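PDB 3BDK: D-mannonate dehydratase from Streptococcus suis, which probably catalyses the dehydration of D-mannonate to 2-dehydro-3-deoxy-D-gluconate, using manganese or ferrous iron, in the pathway of pentose and glucuronate interconversion. Local coordinates for residues 187-190 with 191-195; 225-229 with 230-234. All coordinates share one frame; numbering follows the deposited sequence.

Interaction 1: residues 187-190 with 191-195; sequences QNIS and EEDLW
Ser190 and Asp193 meet at the first turn of helix 191-210 of the xylose isomerase-like TIM barrel, where Ser190 occupies the N-cap position and the aspartate three residues on reaches back to the amide that precedes the helix. This is the N3-to-N-cap half of a capping box. Ser190 N gives its hydrogen to Asp193 OD1 over 3.0 Å, and the bond is nearly straight, 172° at the hydrogen. The donor does not lie in the carboxylate plane but comes from above it, 48° out. Asp193 can present OD1 this way because CG lies beside its own backbone N (chi1 -68°), which turns the carboxylate back along the chain. The same oxygen is held close to a second acceptor to which it is not bonded, Asn188 O standing 3.1 Å from Asp193 OD1. Ser190 OG lies 3.2 Å from Asp193 OD1. A negative carboxylate at this end of a helix would probably also be favoured by the helix dipole.

The backbone closes the turn with a bond from Leu194 N to Ser190 O, the first i to i+4 link of the helix. Ile189 supplies an apolar flank: its CG2, anti to the backbone N, packs 3.6 Å from Asp193 CB, behind the carboxylate. Further out, Leu194 turns to the loop residues Phe125 and Pro127. Trp195 engages Arg242 by a cation-pi contact, and Arg242 NH2 also forms a salt bridge with Glu192 OE2.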
ATOM      1  N   GLN A 187     -13.163  -5.953 -42.734  1.00 37.87           N
ATOM      2  CA  GLN A 187     -14.106  -6.067 -43.861  1.00 38.27           C
ATOM      3  C   GLN A 187     -15.237  -7.075 -43.657  1.00 37.95           C
ATOM      4  O   GLN A 187     -16.368  -6.834 -44.082  1.00 37.71           O
ATOM      5  CB  GLN A 187     -13.351  -6.425 -45.134  1.00 38.30           C
ATOM      6  CG  GLN A 187     -12.251  -5.468 -45.464  1.00 38.85           C
ATOM      7  CD  GLN A 187     -11.477  -5.900 -46.679  1.00 40.32           C
ATOM      8  OE1 GLN A 187     -12.021  -6.541 -47.578  1.00 39.52           O
ATOM      9  NE2 GLN A 187     -10.195  -5.536 -46.725  1.00 42.11           N
ATOM     10  N   ASN A 188     -14.938  -8.186 -42.989  1.00 38.02           N
ATOM     11  CA  ASN A 188     -15.858  -9.322 -42.994  1.00 38.28           C
ATOM     12  C   ASN A 188     -16.533  -9.679 -41.675  1.00 38.43           C
ATOM     13  O   ASN A 188     -17.658 -10.176 -41.688  1.00 38.85           O
ATOM     14  CB  ASN A 188     -15.190 -10.536 -43.664  1.00 38.08           C
ATOM     15  CG  ASN A 188     -14.682 -10.213 -45.087  1.00 38.40           C
ATOM     16  OD1 ASN A 188     -13.535 -10.517 -45.449  1.00 39.81           O
ATOM     17  ND2 ASN A 188     -15.532  -9.583 -45.884  1.00 35.79           N
ATOM     18  N   ILE A 189     -15.890  -9.391 -40.542  1.00 38.68           N
ATOM     19  CA  ILE A 189     -16.477  -9.706 -39.222  1.00 38.63           C
ATOM     20  C   ILE A 189     -17.043  -8.458 -38.528  1.00 38.66           C
ATOM     21  O   ILE A 189     -16.293  -7.566 -38.132  1.00 38.95           O
ATOM     22  CB  ILE A 189     -15.461 -10.385 -38.255  1.00 38.49           C
ATOM     23  CG1 ILE A 189     -14.517 -11.360 -38.982  1.00 38.96           C
ATOM     24  CG2 ILE A 189     -16.184 -11.027 -37.080  1.00 37.87           C
ATOM     25  CD1 ILE A 189     -15.080 -12.742 -39.263  1.00 39.56           C
ATOM     26  N   SER A 190     -18.359  -8.403 -38.376  1.00 38.14           N
ATOM     27  CA  SER A 190     -19.005  -7.281 -37.707  1.00 38.12           C
ATOM     28  C   SER A 190     -19.278  -7.603 -36.239  1.00 38.08           C
ATOM     29  O   SER A 190     -19.061  -8.727 -35.783  1.00 38.10           O
ATOM     30  CB  SER A 190     -20.315  -6.948 -38.403  1.00 37.98           C
ATOM     31  OG  SER A 190     -21.145  -8.087 -38.403  1.00 38.25           O
ATOM     32  N   GLU A 191     -19.757  -6.617 -35.492  1.00 37.91           N
ATOM     33  CA  GLU A 191     -19.986  -6.835 -34.061  1.00 37.69           C
ATOM     34  C   GLU A 191     -20.871  -8.054 -33.836  1.00 37.82           C
ATOM     35  O   GLU A 191     -20.477  -8.977 -33.123  1.00 38.26           O
ATOM     36  CB  GLU A 191     -20.544  -5.585 -33.381  1.00 37.43           C
ATOM     37  CG  GLU A 191     -19.561  -4.402 -33.400  1.00 37.17           C
ATOM     38  CD  GLU A 191     -19.948  -3.262 -32.466  1.00 37.64           C
ATOM     39  OE1 GLU A 191     -20.899  -3.412 -31.674  1.00 36.95           O
ATOM     40  OE2 GLU A 191     -19.283  -2.205 -32.503  1.00 39.16           O
ATOM     41  N   GLU A 192     -22.033  -8.080 -34.487  1.00 37.59           N
ATOM     42  CA  GLU A 192     -22.955  -9.205 -34.388  1.00 37.04           C
ATOM     43  C   GLU A 192     -22.314 -10.540 -34.771  1.00 37.13           C
ATOM     44  O   GLU A 192     -22.607 -11.574 -34.163  1.00 37.20           O
ATOM     45  CB  GLU A 192     -24.222  -8.950 -35.199  1.00 36.73           C
ATOM     46  CG  GLU A 192     -25.137  -7.874 -34.613  1.00 35.80           C
ATOM     47  CD  GLU A 192     -25.755  -8.255 -33.267  1.00 35.66           C
ATOM     48  OE1 GLU A 192     -26.043  -9.459 -33.031  1.00 35.13           O
ATOM     49  OE2 GLU A 192     -25.960  -7.336 -32.440  1.00 34.94           O
ATOM     50  N   ASP A 193     -21.438 -10.522 -35.764  1.00 37.02           N
ATOM     51  CA  ASP A 193     -20.697 -11.724 -36.121  1.00 37.62           C
ATOM     52  C   ASP A 193     -19.884 -12.219 -34.928  1.00 37.95           C
ATOM     53  O   ASP A 193     -19.851 -13.438 -34.643  1.00 37.86           O
ATOM     54  CB  ASP A 193     -19.749 -11.469 -37.292  1.00 37.36           C
ATOM     55  CG  ASP A 193     -20.474 -11.210 -38.572  1.00 38.35           C
ATOM     56  OD1 ASP A 193     -19.832 -10.765 -39.547  1.00 39.55           O
ATOM     57  OD2 ASP A 193     -21.691 -11.460 -38.612  1.00 39.91           O
ATOM     58  N   LEU A 194     -19.226 -11.265 -34.247  1.00 37.73           N
ATOM     59  CA  LEU A 194     -18.345 -11.565 -33.122  1.00 37.16           C
ATOM     60  C   LEU A 194     -19.163 -11.949 -31.904  1.00 37.35           C
ATOM     61  O   LEU A 194     -18.722 -12.757 -31.096  1.00 37.49           O
ATOM     62  CB  LEU A 194     -17.434 -10.385 -32.799  1.00 37.08           C
ATOM     63  CG  LEU A 194     -16.217 -10.681 -31.920  1.00 35.92           C
ATOM     64  CD1 LEU A 194     -15.210 -11.544 -32.676  1.00 36.44           C
ATOM     65  CD2 LEU A 194     -15.574  -9.414 -31.467  1.00 33.78           C
ATOM     66  N   TRP A 195     -20.350 -11.375 -31.764  1.00 37.53           N
ATOM     67  CA  TRP A 195     -21.272 -11.868 -30.743  1.00 38.42           C
ATOM     68  C   TRP A 195     -21.576 -13.337 -31.011  1.00 38.68           C
ATOM     69  O   TRP A 195     -21.407 -14.170 -30.134  1.00 39.23           O
ATOM     70  CB  TRP A 195     -22.557 -11.029 -30.664  1.00 38.22           C
ATOM     71  CG  TRP A 195     -22.421  -9.792 -29.801  1.00 38.70           C
ATOM     72  CD1 TRP A 195     -22.446  -8.499 -30.223  1.00 38.67           C
ATOM     73  CD2 TRP A 195     -22.242  -9.742 -28.370  1.00 38.47           C
ATOM     74  NE1 TRP A 195     -22.303  -7.650 -29.153  1.00 39.23           N
ATOM     75  CE2 TRP A 195     -22.168  -8.388 -28.008  1.00 38.35           C
ATOM     76  CE3 TRP A 195     -22.137 -10.714 -27.366  1.00 38.68           C
ATOM     77  CZ2 TRP A 195     -21.993  -7.976 -26.686  1.00 39.22           C
ATOM     78  CZ3 TRP A 195     -21.963 -10.303 -26.046  1.00 38.16           C
ATOM     79  CH2 TRP A 195     -21.892  -8.954 -25.719  1.00 38.50           C
TER

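Interaction 2: residues 225-229 with 230-234; sequences YGIFG and LPRII
Tyr225 starts the bend with its backbone, its carbonyl O lying 3.6 Å from Arg232 CD and at the edge of the guanidinium group, near its plane. The phenol ring heads elsewhere, to Phe149 and to a cation-pi contact with Lys151. At Gly226 the two arms of the bend come close enough for a bent CA-H...O contact, Gly226 CA to Leu230 O at 3.4 Å. Ile227 then lays CG1 and CD1 against the guanidinium at an oblique angle, with CD1 3.5 Å from Arg232 NH1. Ile227 also opens a type I' beta turn running to Leu230 in the loop between strand 215-218, part of the parallel barrel sheet, and helix 237-245; the hydrogen bond from Leu230 N to Ile227 O, 2.7 Å, closes it. Phe228 and Gly229 fill the two central corners, both with positive phi (51° and 61°), and Phe228 O accepts a bond from Arg186 NE. Beyond Gly229, Leu230 folds back over the turn, its CB 3.4 Å from Ile227 O, and packs on Tyr185. A bend at chi2 (82°) returns the arginine's guanidinium toward Pro231, and Arg232 NH2 bonds to Pro231 O at 3.1 Å from above that carbonyl's plane, the oxygen lying in the guanidinium plane. NH2 bonds to Pro127 O as well.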
ATOM      1  N   TYR A 225     -13.351   0.221 -26.786  1.00 30.25           N
ATOM      2  CA  TYR A 225     -13.943   0.729 -28.018  1.00 29.88           C
ATOM      3  C   TYR A 225     -13.098   0.355 -29.230  1.00 30.50           C
ATOM      4  O   TYR A 225     -11.951  -0.071 -29.092  1.00 30.45           O
ATOM      5  CB  TYR A 225     -14.112   2.249 -27.945  1.00 28.61           C
ATOM      6  CG  TYR A 225     -12.933   2.967 -27.326  1.00 27.53           C
ATOM      7  CD1 TYR A 225     -11.743   3.117 -28.024  1.00 26.78           C
ATOM      8  CD2 TYR A 225     -13.013   3.495 -26.044  1.00 25.77           C
ATOM      9  CE1 TYR A 225     -10.663   3.772 -27.463  1.00 26.96           C
ATOM     10  CE2 TYR A 225     -11.938   4.152 -25.475  1.00 26.20           C
ATOM     11  CZ  TYR A 225     -10.766   4.288 -26.188  1.00 27.44           C
ATOM     12  OH  TYR A 225      -9.694   4.941 -25.625  1.00 27.20           O
ATOM     13  N   GLY A 226     -13.673   0.514 -30.418  1.00 31.34           N
ATOM     14  CA  GLY A 226     -12.998   0.131 -31.655  1.00 31.01           C
ATOM     15  C   GLY A 226     -11.709   0.897 -31.831  1.00 31.72           C
ATOM     16  O   GLY A 226     -11.698   2.119 -31.716  1.00 32.14           O
ATOM     17  N   ILE A 227     -10.615   0.182 -32.062  1.00 32.15           N
ATOM     18  CA  ILE A 227      -9.374   0.795 -32.550  1.00 32.92           C
ATOM     19  C   ILE A 227      -9.105   0.278 -33.942  1.00 32.54           C
ATOM     20  O   ILE A 227      -9.480  -0.848 -34.266  1.00 32.75           O
ATOM     21  CB  ILE A 227      -8.138   0.448 -31.695  1.00 32.64           C
ATOM     22  CG1 ILE A 227      -7.993  -1.080 -31.550  1.00 34.43           C
ATOM     23  CG2 ILE A 227      -8.173   1.210 -30.371  1.00 34.82           C
ATOM     24  CD1 ILE A 227      -7.058  -1.595 -30.396  1.00 34.33           C
ATOM     25  N   PHE A 228      -8.457   1.099 -34.767  1.00 32.39           N
ATOM     26  CA  PHE A 228      -7.956   0.632 -36.047  1.00 31.96           C
ATOM     27  C   PHE A 228      -9.054  -0.090 -36.841  1.00 31.99           C
ATOM     28  O   PHE A 228      -8.788  -1.100 -37.527  1.00 31.82           O
ATOM     29  CB  PHE A 228      -6.801  -0.349 -35.808  1.00 31.86           C
ATOM     30  CG  PHE A 228      -5.648   0.232 -35.057  1.00 31.12           C
ATOM     31  CD1 PHE A 228      -5.122   1.475 -35.409  1.00 31.94           C
ATOM     32  CD2 PHE A 228      -5.041  -0.497 -34.046  1.00 30.09           C
ATOM     33  CE1 PHE A 228      -4.037   1.995 -34.751  1.00 30.78           C
ATOM     34  CE2 PHE A 228      -3.951  -0.001 -33.379  1.00 30.10           C
ATOM     35  CZ  PHE A 228      -3.443   1.246 -33.714  1.00 32.38           C
ATOM     36  N   GLY A 229     -10.285   0.396 -36.711  1.00 31.35           N
ATOM     37  CA  GLY A 229     -11.429  -0.215 -37.389  1.00 30.95           C
ATOM     38  C   GLY A 229     -11.734  -1.660 -37.035  1.00 30.46           C
ATOM     39  O   GLY A 229     -12.577  -2.283 -37.679  1.00 30.76           O
ATOM     40  N   LEU A 230     -11.065  -2.196 -36.016  1.00 30.02           N
ATOM     41  CA  LEU A 230     -11.376  -3.529 -35.507  1.00 29.85           C
ATOM     42  C   LEU A 230     -12.556  -3.488 -34.555  1.00 30.52           C
ATOM     43  O   LEU A 230     -12.714  -2.518 -33.832  1.00 31.25           O
ATOM     44  CB  LEU A 230     -10.213  -4.086 -34.724  1.00 29.33           C
ATOM     45  CG  LEU A 230      -8.896  -4.409 -35.372  1.00 27.96           C
ATOM     46  CD1 LEU A 230      -7.883  -4.676 -34.234  1.00 24.49           C
ATOM     47  CD2 LEU A 230      -9.083  -5.601 -36.284  1.00 27.12           C
ATOM     48  N   PRO A 231     -13.381  -4.551 -34.524  1.00 30.81           N
ATOM     49  CA  PRO A 231     -14.549  -4.531 -33.654  1.00 30.64           C
ATOM     50  C   PRO A 231     -14.236  -4.932 -32.190  1.00 30.53           C
ATOM     51  O   PRO A 231     -13.284  -5.689 -31.950  1.00 30.50           O
ATOM     52  CB  PRO A 231     -15.470  -5.550 -34.327  1.00 30.43           C
ATOM     53  CG  PRO A 231     -14.547  -6.555 -34.838  1.00 30.78           C
ATOM     54  CD  PRO A 231     -13.310  -5.810 -35.289  1.00 30.86           C
ATOM     55  N   ARG A 232     -15.011  -4.398 -31.236  1.00 29.57           N
ATOM     56  CA  ARG A 232     -14.912  -4.772 -29.828  1.00 28.89           C
ATOM     57  C   ARG A 232     -16.306  -4.854 -29.282  1.00 28.84           C
ATOM     58  O   ARG A 232     -17.139  -4.018 -29.617  1.00 28.67           O
ATOM     59  CB  ARG A 232     -14.146  -3.734 -29.023  1.00 29.16           C
ATOM     60  CG  ARG A 232     -12.648  -3.964 -28.913  1.00 29.19           C
ATOM     61  CD  ARG A 232     -11.870  -3.469 -30.143  1.00 29.84           C
ATOM     62  NE  ARG A 232     -10.435  -3.666 -29.948  1.00 30.65           N
ATOM     63  CZ  ARG A 232      -9.723  -4.699 -30.412  1.00 32.21           C
ATOM     64  NH1 ARG A 232      -8.416  -4.772 -30.153  1.00 34.15           N
ATOM     65  NH2 ARG A 232     -10.288  -5.655 -31.141  1.00 30.77           N
ATOM     66  N   ILE A 233     -16.579  -5.853 -28.443  1.00 28.62           N
ATOM     67  CA  ILE A 233     -17.930  -6.020 -27.916  1.00 28.15           C
ATOM     68  C   ILE A 233     -18.030  -6.012 -26.388  1.00 29.09           C
ATOM     69  O   ILE A 233     -19.092  -5.691 -25.820  1.00 29.93           O
ATOM     70  CB  ILE A 233     -18.677  -7.252 -28.527  1.00 28.26           C
ATOM     71  CG1 ILE A 233     -17.874  -8.556 -28.346  1.00 27.73           C
ATOM     72  CG2 ILE A 233     -19.045  -6.987 -29.988  1.00 25.93           C
ATOM     73  CD1 ILE A 233     -18.627  -9.806 -28.795  1.00 27.55           C
ATOM     74  N   ILE A 234     -16.948  -6.348 -25.707  1.00 28.84           N
ATOM     75  CA  ILE A 234     -17.012  -6.353 -24.264  1.00 29.27           C
ATOM     76  C   ILE A 234     -16.546  -4.997 -23.786  1.00 29.41           C
ATOM     77  O   ILE A 234     -15.403  -4.805 -23.379  1.00 30.25           O
ATOM     78  CB  ILE A 234     -16.279  -7.571 -23.634  1.00 29.46           C
ATOM     79  CG1 ILE A 234     -16.575  -8.835 -24.460  1.00 30.27           C
ATOM     80  CG2 ILE A 234     -16.775  -7.811 -22.227  1.00 27.80           C
ATOM     81  CD1 ILE A 234     -18.093  -9.189 -24.552  1.00 29.60           C
TER

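Both interactions are local, a helix cap and a beta turn, met in series along the chain, with centres about 10 Å apart. Interaction 1 lies at the surface and depends on an acidic side chain that holds a helix start; interaction 2 is partly buried and joins a backbone turn to an arginine lying among carbonyls and aliphatic carbon. They meet through Ile233: its CG2 packs 3.4 Å from Trp195 NE1, and Glu191 CB is also close to that methyl. Pro231 CG touches Ile189 O as well. Thus the loop that follows strand 215-218 rests on the start of helix 191-210, while its Arg232 side chain remains about 11 Å from the bound sugar.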